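Local structure of uncharacterized protein (Pseudomonas syringae pv. tomato, 3K4I) at residues V86-N91 with D169-D174. The protein is of unknown function but belongs to the Aldolase/RraA family, with a mixed beta-sheet core, and assembles as three chains. Numbering follows the deposited sequence.
Sequences VIVSSN and DLMVCD
Met171, modelled as selenomethionine, carries one face of this small apolar contact and reaches two valines of strand 85-90. The root of its side chain packs on Val86, whose CB and CG1 both approach Met171 CB to 3.9 Å; CG2 of Val86 lies a little farther from the same CB. Met171 CG bridges the two valines, 4.0 Å from both Val86 CG1 and Val88 CG2. Beyond it the chain is bent at both chi2 (-60°) and chi3 (-58°), which keeps its end against the same Val88 methyl: Val88 CG2 is 3.9 Å from Met171 CE and 4.0 Å from Met171 SE. Packing is close around Met171 but slackens toward Cys173, whose SG stays 5.0 Å from Val86 CG1. Even this looser flank is buried, so neither side opens to solvent. The contact lies in the protein core, its centre about 3 Å from that of the chain, and joins two strands of one mixed sheet through side chains alone. Strand 53-63 pairs parallel with 85-90 and antiparallel with 170-174, and its Ala57 touches Met171. Val180 of strand 177-181 also packs on Met171, while Leu158 and Ile160 of strand 158-160 touch Val88.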
loop_
_atom_site.group_PDB
_atom_site.type_symbol
_atom_site.label_atom_id
_atom_site.label_comp_id
_atom_site.label_asym_id
_atom_site.label_seq_id
_atom_site.Cartn_x
_atom_site.Cartn_y
_atom_site.Cartn_z
ATOM N N VAL C 86 -14.676 12.999 12.742
ATOM C CA VAL C 86 -13.642 12.493 11.835
ATOM C C VAL C 86 -13.170 13.716 11.032
ATOM O O VAL C 86 -13.977 14.354 10.413
ATOM C CB VAL C 86 -14.237 11.435 10.885
ATOM C CG1 VAL C 86 -13.286 11.077 9.757
ATOM C CG2 VAL C 86 -14.640 10.161 11.677
ATOM N N ILE C 87 -11.869 14.021 11.056
ATOM C CA ILE C 87 -11.329 15.196 10.394
ATOM C C ILE C 87 -11.156 14.807 8.931
ATOM O O ILE C 87 -10.629 13.737 8.654
ATOM C CB ILE C 87 -9.968 15.600 11.021
ATOM C CG1 ILE C 87 -10.181 16.201 12.419
ATOM C CG2 ILE C 87 -9.214 16.602 10.057
ATOM C CD1 ILE C 87 -8.883 16.446 13.288
ATOM N N VAL C 88 -11.635 15.653 8.017
ATOM C CA VAL C 88 -11.521 15.360 6.583
ATOM C C VAL C 88 -10.783 16.538 6.021
ATOM O O VAL C 88 -11.313 17.642 6.037
ATOM C CB VAL C 88 -12.879 15.192 5.885
ATOM C CG1 VAL C 88 -12.680 14.908 4.365
ATOM C CG2 VAL C 88 -13.678 14.067 6.547
ATOM N N SER C 89 -9.554 16.291 5.549
ATOM C CA SER C 89 -8.627 17.344 5.169
ATOM C C SER C 89 -8.358 17.274 3.702
ATOM O O SER C 89 -8.029 16.195 3.179
ATOM C CB SER C 89 -7.302 17.211 5.926
ATOM O OG SER C 89 -7.476 17.575 7.281
ATOM N N SER C 90 -8.480 18.408 3.047
ATOM C CA SER C 90 -8.266 18.449 1.584
ATOM C C SER C 90 -7.127 19.385 1.224
ATOM O O SER C 90 -7.166 20.575 1.523
ATOM C CB SER C 90 -9.582 18.754 0.848
ATOM O OG SER C 90 -9.403 18.639 -0.565
ATOM N N ASN C 91 -6.120 18.814 0.561
ATOM C CA ASN C 91 -4.909 19.539 0.195
ATOM C C ASN C 91 -4.586 19.289 -1.284
ATOM O O ASN C 91 -3.407 19.058 -1.674
ATOM C CB ASN C 91 -3.753 19.125 1.115
ATOM C CG ASN C 91 -2.496 19.958 0.898
ATOM O OD1 ASN C 91 -2.574 21.157 0.573
ATOM N ND2 ASN C 91 -1.330 19.325 1.048
ATOM N N ASP C 169 -21.437 15.731 7.936
ATOM C CA ASP C 169 -21.719 14.479 7.210
ATOM C C ASP C 169 -21.211 13.249 7.999
ATOM O O ASP C 169 -20.282 13.329 8.801
ATOM C CB ASP C 169 -21.117 14.505 5.802
ATOM C CG ASP C 169 -21.950 15.328 4.802
ATOM O OD1 ASP C 169 -23.094 15.748 5.080
ATOM O OD2 ASP C 169 -21.448 15.512 3.666
ATOM N N LEU C 170 -21.828 12.113 7.759
ATOM C CA LEU C 170 -21.409 10.900 8.426
ATOM C C LEU C 170 -20.255 10.232 7.660
ATOM O O LEU C 170 -20.422 9.861 6.497
ATOM C CB LEU C 170 -22.622 9.975 8.540
ATOM C CG LEU C 170 -22.328 8.544 9.008
ATOM C CD1 LEU C 170 -21.796 8.548 10.433
ATOM C CD2 LEU C 170 -23.605 7.706 8.884
HETATM N N MSE C 171 -19.118 10.029 8.328
HETATM C CA MSE C 171 -17.916 9.423 7.680
HETATM C C MSE C 171 -17.727 8.035 8.238
HETATM O O MSE C 171 -17.714 7.850 9.493
HETATM C CB MSE C 171 -16.644 10.216 8.016
HETATM C CG MSE C 171 -16.655 11.663 7.591
HETATM SE SE MSE C 171 -16.863 11.893 5.639
HETATM C CE MSE C 171 -15.309 10.889 4.985
ATOM N N VAL C 172 -17.583 7.053 7.350
ATOM C CA VAL C 172 -17.307 5.672 7.786
ATOM C C VAL C 172 -16.154 5.181 6.925
ATOM O O VAL C 172 -16.177 5.338 5.677
ATOM C CB VAL C 172 -18.506 4.735 7.666
ATOM C CG1 VAL C 172 -18.114 3.308 8.210
ATOM C CG2 VAL C 172 -19.728 5.303 8.452
ATOM N N CYS C 173 -15.111 4.704 7.604
ATOM C CA CYS C 173 -13.883 4.304 6.931
ATOM C C CYS C 173 -13.397 2.995 7.496
ATOM O O CYS C 173 -13.460 2.799 8.708
ATOM C CB CYS C 173 -12.786 5.352 7.168
ATOM S SG CYS C 173 -13.285 7.034 6.790
ATOM N N ASP C 174 -12.888 2.129 6.616
ATOM C CA ASP C 174 -12.273 0.863 7.016
ATOM C C ASP C 174 -11.211 0.428 6.010
ATOM O O ASP C 174 -10.705 1.260 5.228
ATOM C CB ASP C 174 -13.354 -0.227 7.250
ATOM C CG ASP C 174 -14.207 -0.532 6.005
ATOM O OD1 ASP C 174 -13.815 -0.239 4.847
ATOM O OD2 ASP C 174 -15.303 -1.099 6.187
#